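Local coordinates for protein dinoflagellate luciferase (Lingulodinium polyedrum, PDB 1VPR) that emits blue light by oxidising an open-chain tetrapyrrole luciferin with molecular oxygen, this chain being the third of its three homologous luciferase domains, at residues 63-71 / 202-210. Numbering follows the deposited sequence.
Sequences ECHELGGKN and TGGMYLRIN
The phenol ring of Y206 lies face-on to the turn G68-G69: the CA of G69 sits over one face, 3.5 Å from the ring centroid in a CH-pi contact, and G68 O rests above the rim of the same face. With chi1 at 73°, CG of Y206 is wedged between the backbone N and the carbonyl carbon, which sets the ring against the loop. The close fit of the ring depends on both residues being glycine. Water 2, in the ring plane, joins Y206 OH to L67 O. Two residues on, R208 extends toward the loop, straight from CG to NE, and turns its guanidinium edge to it. R208 NE approaches G68 O (2.8 Å) nearly in line with the C=O bond, its N-H bent to 155°. R208 NH1 shares that oxygen from above its carbonyl plane and also binds K70 O (2.8 Å); water 4 links K70 O to R208 NH2, which also bonds P310 O. The loop following helix 57-65 is thereby fastened to strand 206-212 of the calycin-type beta-barrel that forms the catalytic domain. A leucine here carries no N-H, and G68 O and K70 O would probably be left with only water to bond across this contact, the loop less firmly held to the strand. Nearer the helix, H65 and M205, a selenomethionine, cross at about a right angle, and water 1 bridges H65 ND1 and H65 O to M205 N, while H65 NE2 bonds Q172 OE1.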
ATOM      1  N   GLU A  63      -7.483   5.043  15.349  1.00 23.66           N
ATOM      2  CA  GLU A  63      -8.430   3.986  15.615  1.00 24.78           C
ATOM      3  C   GLU A  63      -8.614   3.108  14.375  1.00 23.14           C
ATOM      4  O   GLU A  63      -8.810   1.905  14.497  1.00 22.46           O
ATOM      5  CB  GLU A  63      -9.769   4.565  16.053  1.00 25.11           C
ATOM      6  CG  GLU A  63     -10.740   3.523  16.561  1.00 29.50           C
ATOM      7  CD  GLU A  63     -12.016   4.160  17.076  1.00 30.82           C
ATOM      8  OE1 GLU A  63     -13.043   4.135  16.360  1.00 32.34           O
ATOM      9  OE2 GLU A  63     -11.976   4.705  18.197  1.00 34.83           O
ATOM     10  N   CYS A  64      -8.531   3.690  13.184  1.00 21.98           N
ATOM     11  CA  CYS A  64      -8.697   2.879  11.984  1.00 21.72           C
ATOM     12  C   CYS A  64      -7.533   1.934  11.785  1.00 21.52           C
ATOM     13  O   CYS A  64      -7.663   0.927  11.082  1.00 21.71           O
ATOM     14  CB  CYS A  64      -8.861   3.754  10.740  1.00 24.61           C
ATOM     15  SG  CYS A  64     -10.477   4.562  10.617  1.00 27.55           S
ATOM     16  N   HIS A  65      -6.390   2.250  12.393  1.00 21.74           N
ATOM     17  CA  HIS A  65      -5.217   1.391  12.265  1.00 23.92           C
ATOM     18  C   HIS A  65      -5.456   0.034  12.930  1.00 26.25           C
ATOM     19  O   HIS A  65      -4.913  -0.993  12.499  1.00 27.33           O
ATOM     20  CB  HIS A  65      -3.987   2.087  12.857  1.00 22.00           C
ATOM     21  CG  HIS A  65      -3.155   2.769  11.822  1.00 22.37           C
ATOM     22  ND1 HIS A  65      -2.549   2.071  10.794  1.00 20.60           N
ATOM     23  CD2 HIS A  65      -2.934   4.084  11.571  1.00 21.68           C
ATOM     24  CE1 HIS A  65      -2.003   2.931   9.947  1.00 19.67           C
ATOM     25  NE2 HIS A  65      -2.222   4.156  10.394  1.00 23.85           N
ATOM     26  N   GLU A  66      -6.309   0.029  13.951  1.00 25.51           N
ATOM     27  CA  GLU A  66      -6.632  -1.193  14.677  1.00 26.34           C
ATOM     28  C   GLU A  66      -7.625  -2.102  13.931  1.00 25.75           C
ATOM     29  O   GLU A  66      -7.985  -3.177  14.418  1.00 27.67           O
ATOM     30  CB  GLU A  66      -7.177  -0.832  16.073  1.00 25.41           C
ATOM     31  N   LEU A  67      -8.048  -1.696  12.742  1.00 23.43           N
ATOM     32  CA  LEU A  67      -8.999  -2.494  11.979  1.00 24.60           C
ATOM     33  C   LEU A  67      -8.361  -3.496  11.014  1.00 25.53           C
ATOM     34  O   LEU A  67      -7.415  -3.151  10.289  1.00 27.50           O
ATOM     35  CB  LEU A  67      -9.922  -1.581  11.158  1.00 22.22           C
ATOM     36  CG  LEU A  67     -10.802  -0.548  11.871  1.00 22.66           C
ATOM     37  CD1 LEU A  67     -11.344   0.464  10.850  1.00 19.76           C
ATOM     38  CD2 LEU A  67     -11.943  -1.263  12.583  1.00 20.76           C
ATOM     39  N   GLY A  68      -8.879  -4.726  11.029  1.00 24.20           N
ATOM     40  CA  GLY A  68      -8.466  -5.759  10.084  1.00 23.81           C
ATOM     41  C   GLY A  68      -7.223  -6.634  10.146  1.00 24.47           C
ATOM     42  O   GLY A  68      -7.094  -7.537   9.306  1.00 23.63           O
ATOM     43  N   GLY A  69      -6.318  -6.410  11.094  1.00 24.16           N
ATOM     44  CA  GLY A  69      -5.107  -7.227  11.133  1.00 23.56           C
ATOM     45  C   GLY A  69      -4.956  -8.269  12.224  1.00 24.28           C
ATOM     46  O   GLY A  69      -3.904  -8.924  12.330  1.00 21.86           O
ATOM     47  N   LYS A  70      -6.008  -8.470  13.010  1.00 22.61           N
ATOM     48  CA  LYS A  70      -5.951  -9.414  14.121  1.00 23.35           C
ATOM     49  C   LYS A  70      -6.356 -10.849  13.836  1.00 22.30           C
ATOM     50  O   LYS A  70      -7.134 -11.112  12.922  1.00 20.23           O
ATOM     51  CB  LYS A  70      -6.830  -8.907  15.270  1.00 24.90           C
ATOM     52  CG  LYS A  70      -6.542  -7.490  15.702  1.00 28.07           C
ATOM     53  CD  LYS A  70      -7.198  -7.213  17.039  1.00 32.83           C
ATOM     54  CE  LYS A  70      -7.855  -5.862  17.079  1.00 35.98           C
ATOM     55  NZ  LYS A  70      -6.901  -4.778  16.771  1.00 37.04           N
ATOM     56  N   ASN A  71      -5.838 -11.775  14.648  1.00 20.94           N
ATOM     57  CA  ASN A  71      -6.202 -13.183  14.519  1.00 23.00           C
ATOM     58  C   ASN A  71      -7.664 -13.314  14.960  1.00 23.40           C
ATOM     59  O   ASN A  71      -8.301 -12.317  15.299  1.00 26.88           O
ATOM     60  CB  ASN A  71      -5.295 -14.106  15.359  1.00 20.00           C
ATOM     61  CG  ASN A  71      -5.271 -13.746  16.829  1.00 22.30           C
ATOM     62  OD1 ASN A  71      -6.313 -13.460  17.434  1.00 21.82           O
ATOM     63  ND2 ASN A  71      -4.068 -13.771  17.428  1.00 22.14           N
ATOM     64  N   THR A 202       5.081   4.638   4.946  1.00 15.09           N
ATOM     65  CA  THR A 202       4.990   4.006   6.264  1.00 13.40           C
ATOM     66  C   THR A 202       4.073   2.806   6.084  1.00 13.81           C
ATOM     67  O   THR A 202       3.423   2.675   5.057  1.00 13.35           O
ATOM     68  CB  THR A 202       4.378   4.925   7.361  1.00 13.10           C
ATOM     69  OG1 THR A 202       3.084   5.385   6.950  1.00 14.46           O
ATOM     70  CG2 THR A 202       5.274   6.111   7.604  1.00 14.27           C
ATOM     71  N   GLY A 203       4.000   1.926   7.080  1.00 14.23           N
ATOM     72  CA  GLY A 203       3.125   0.789   6.897  1.00 16.39           C
ATOM     73  C   GLY A 203       1.828   0.840   7.686  1.00 17.23           C
ATOM     74  O   GLY A 203       1.639   1.679   8.587  1.00 15.59           O
ATOM     75  N   GLY A 204       0.914  -0.051   7.314  1.00 18.18           N
ATOM     76  CA  GLY A 204      -0.322  -0.176   8.054  1.00 19.12           C
ATOM     77  C   GLY A 204       0.163  -1.066   9.187  1.00 20.76           C
ATOM     78  O   GLY A 204       1.385  -1.276   9.324  1.00 19.06           O
HETATM   79  N   MSE A 205      -0.728  -1.626   9.994  1.00 20.07           N
HETATM   80  CA  MSE A 205      -0.230  -2.464  11.074  1.00 24.25           C
HETATM   81  C   MSE A 205      -0.083  -3.917  10.638  1.00 20.03           C
HETATM   82  O   MSE A 205       0.519  -4.730  11.348  1.00 16.59           O
HETATM   83  CB  MSE A 205      -1.124  -2.344  12.323  1.00 34.19           C
HETATM   84  CG  MSE A 205      -0.994  -0.983  13.090  1.00 47.75           C
HETATM   85 SE   MSE A 205       0.773   0.008  13.017  1.00 68.35          SE
HETATM   86  CE  MSE A 205       1.776  -0.853  14.454  1.00 59.79           C
ATOM     87  N   TYR A 206      -0.568  -4.225   9.434  1.00 18.72           N
ATOM     88  CA  TYR A 206      -0.511  -5.588   8.914  1.00 15.60           C
ATOM     89  C   TYR A 206      -0.668  -5.662   7.404  1.00 15.72           C
ATOM     90  O   TYR A 206      -0.948  -4.670   6.733  1.00 17.27           O
ATOM     91  CB  TYR A 206      -1.676  -6.387   9.482  1.00 15.25           C
ATOM     92  CG  TYR A 206      -3.004  -5.979   8.854  1.00 17.04           C
ATOM     93  CD1 TYR A 206      -3.666  -4.828   9.258  1.00 18.01           C
ATOM     94  CD2 TYR A 206      -3.558  -6.711   7.807  1.00 18.58           C
ATOM     95  CE1 TYR A 206      -4.856  -4.413   8.632  1.00 20.18           C
ATOM     96  CE2 TYR A 206      -4.739  -6.303   7.168  1.00 19.53           C
ATOM     97  CZ  TYR A 206      -5.379  -5.158   7.583  1.00 20.28           C
ATOM     98  OH  TYR A 206      -6.532  -4.751   6.947  1.00 23.87           O
ATOM     99  N   LEU A 207      -0.524  -6.878   6.894  1.00 16.55           N
ATOM    100  CA  LEU A 207      -0.793  -7.196   5.488  1.00 14.42           C
ATOM    101  C   LEU A 207      -1.272  -8.649   5.488  1.00 15.25           C
ATOM    102  O   LEU A 207      -0.736  -9.459   6.238  1.00 15.35           O
ATOM    103  CB  LEU A 207       0.445  -7.104   4.599  1.00 14.07           C
ATOM    104  CG  LEU A 207       1.055  -5.754   4.193  1.00 15.29           C
ATOM    105  CD1 LEU A 207       2.337  -6.057   3.371  1.00 13.45           C
ATOM    106  CD2 LEU A 207       0.048  -4.919   3.356  1.00 14.56           C
ATOM    107  N   ARG A 208      -2.285  -8.964   4.674  1.00 13.14           N
ATOM    108  CA  ARG A 208      -2.774 -10.335   4.504  1.00 11.84           C
ATOM    109  C   ARG A 208      -2.593 -10.531   3.001  1.00 11.91           C
ATOM    110  O   ARG A 208      -3.103  -9.748   2.197  1.00 13.11           O
ATOM    111  CB  ARG A 208      -4.253 -10.455   4.872  1.00 14.27           C
ATOM    112  CG  ARG A 208      -4.561 -10.233   6.352  1.00 12.30           C
ATOM    113  CD  ARG A 208      -6.087 -10.291   6.632  1.00 14.90           C
ATOM    114  NE  ARG A 208      -6.428  -9.954   8.025  1.00 16.46           N
ATOM    115  CZ  ARG A 208      -6.589 -10.827   9.024  1.00 17.82           C
ATOM    116  NH1 ARG A 208      -6.892 -10.381  10.243  1.00 17.22           N
ATOM    117  NH2 ARG A 208      -6.474 -12.139   8.824  1.00 14.91           N
ATOM    118  N   ILE A 209      -1.854 -11.559   2.604  1.00 12.41           N
ATOM    119  CA  ILE A 209      -1.590 -11.759   1.189  1.00 10.69           C
ATOM    120  C   ILE A 209      -1.973 -13.149   0.741  1.00 12.19           C
ATOM    121  O   ILE A 209      -1.657 -14.146   1.403  1.00 12.77           O
ATOM    122  CB  ILE A 209      -0.078 -11.573   0.892  1.00 12.52           C
ATOM    123  CG1 ILE A 209       0.366 -10.176   1.283  1.00 10.98           C
ATOM    124  CG2 ILE A 209       0.224 -11.822  -0.599  1.00  8.76           C
ATOM    125  CD1 ILE A 209       1.920 -10.006   1.233  1.00 14.96           C
ATOM    126  N   ASN A 210      -2.670 -13.208  -0.377  1.00 10.46           N
ATOM    127  CA  ASN A 210      -3.036 -14.465  -0.988  1.00 12.69           C
ATOM    128  C   ASN A 210      -2.120 -14.391  -2.187  1.00 13.06           C
ATOM    129  O   ASN A 210      -2.191 -13.421  -2.955  1.00 13.25           O
ATOM    130  CB  ASN A 210      -4.484 -14.452  -1.476  1.00 12.51           C
ATOM    131  CG  ASN A 210      -5.448 -14.962  -0.431  1.00 14.69           C
ATOM    132  OD1 ASN A 210      -5.655 -16.175  -0.303  1.00  9.56           O
ATOM    133  ND2 ASN A 210      -6.026 -14.046   0.336  1.00 10.96           N
TER
HETATM  134  O   HOH W   1      -3.272  -0.569  10.120  1.00 26.22           O
HETATM  135  O   HOH W   2      -7.760  -2.397   7.581  1.00 41.55           O
HETATM  136  O   HOH W   3      -8.189  -7.422   6.253  1.00 20.54           O
HETATM  137  O   HOH W   4      -7.228 -13.483  11.131  1.00 22.54           O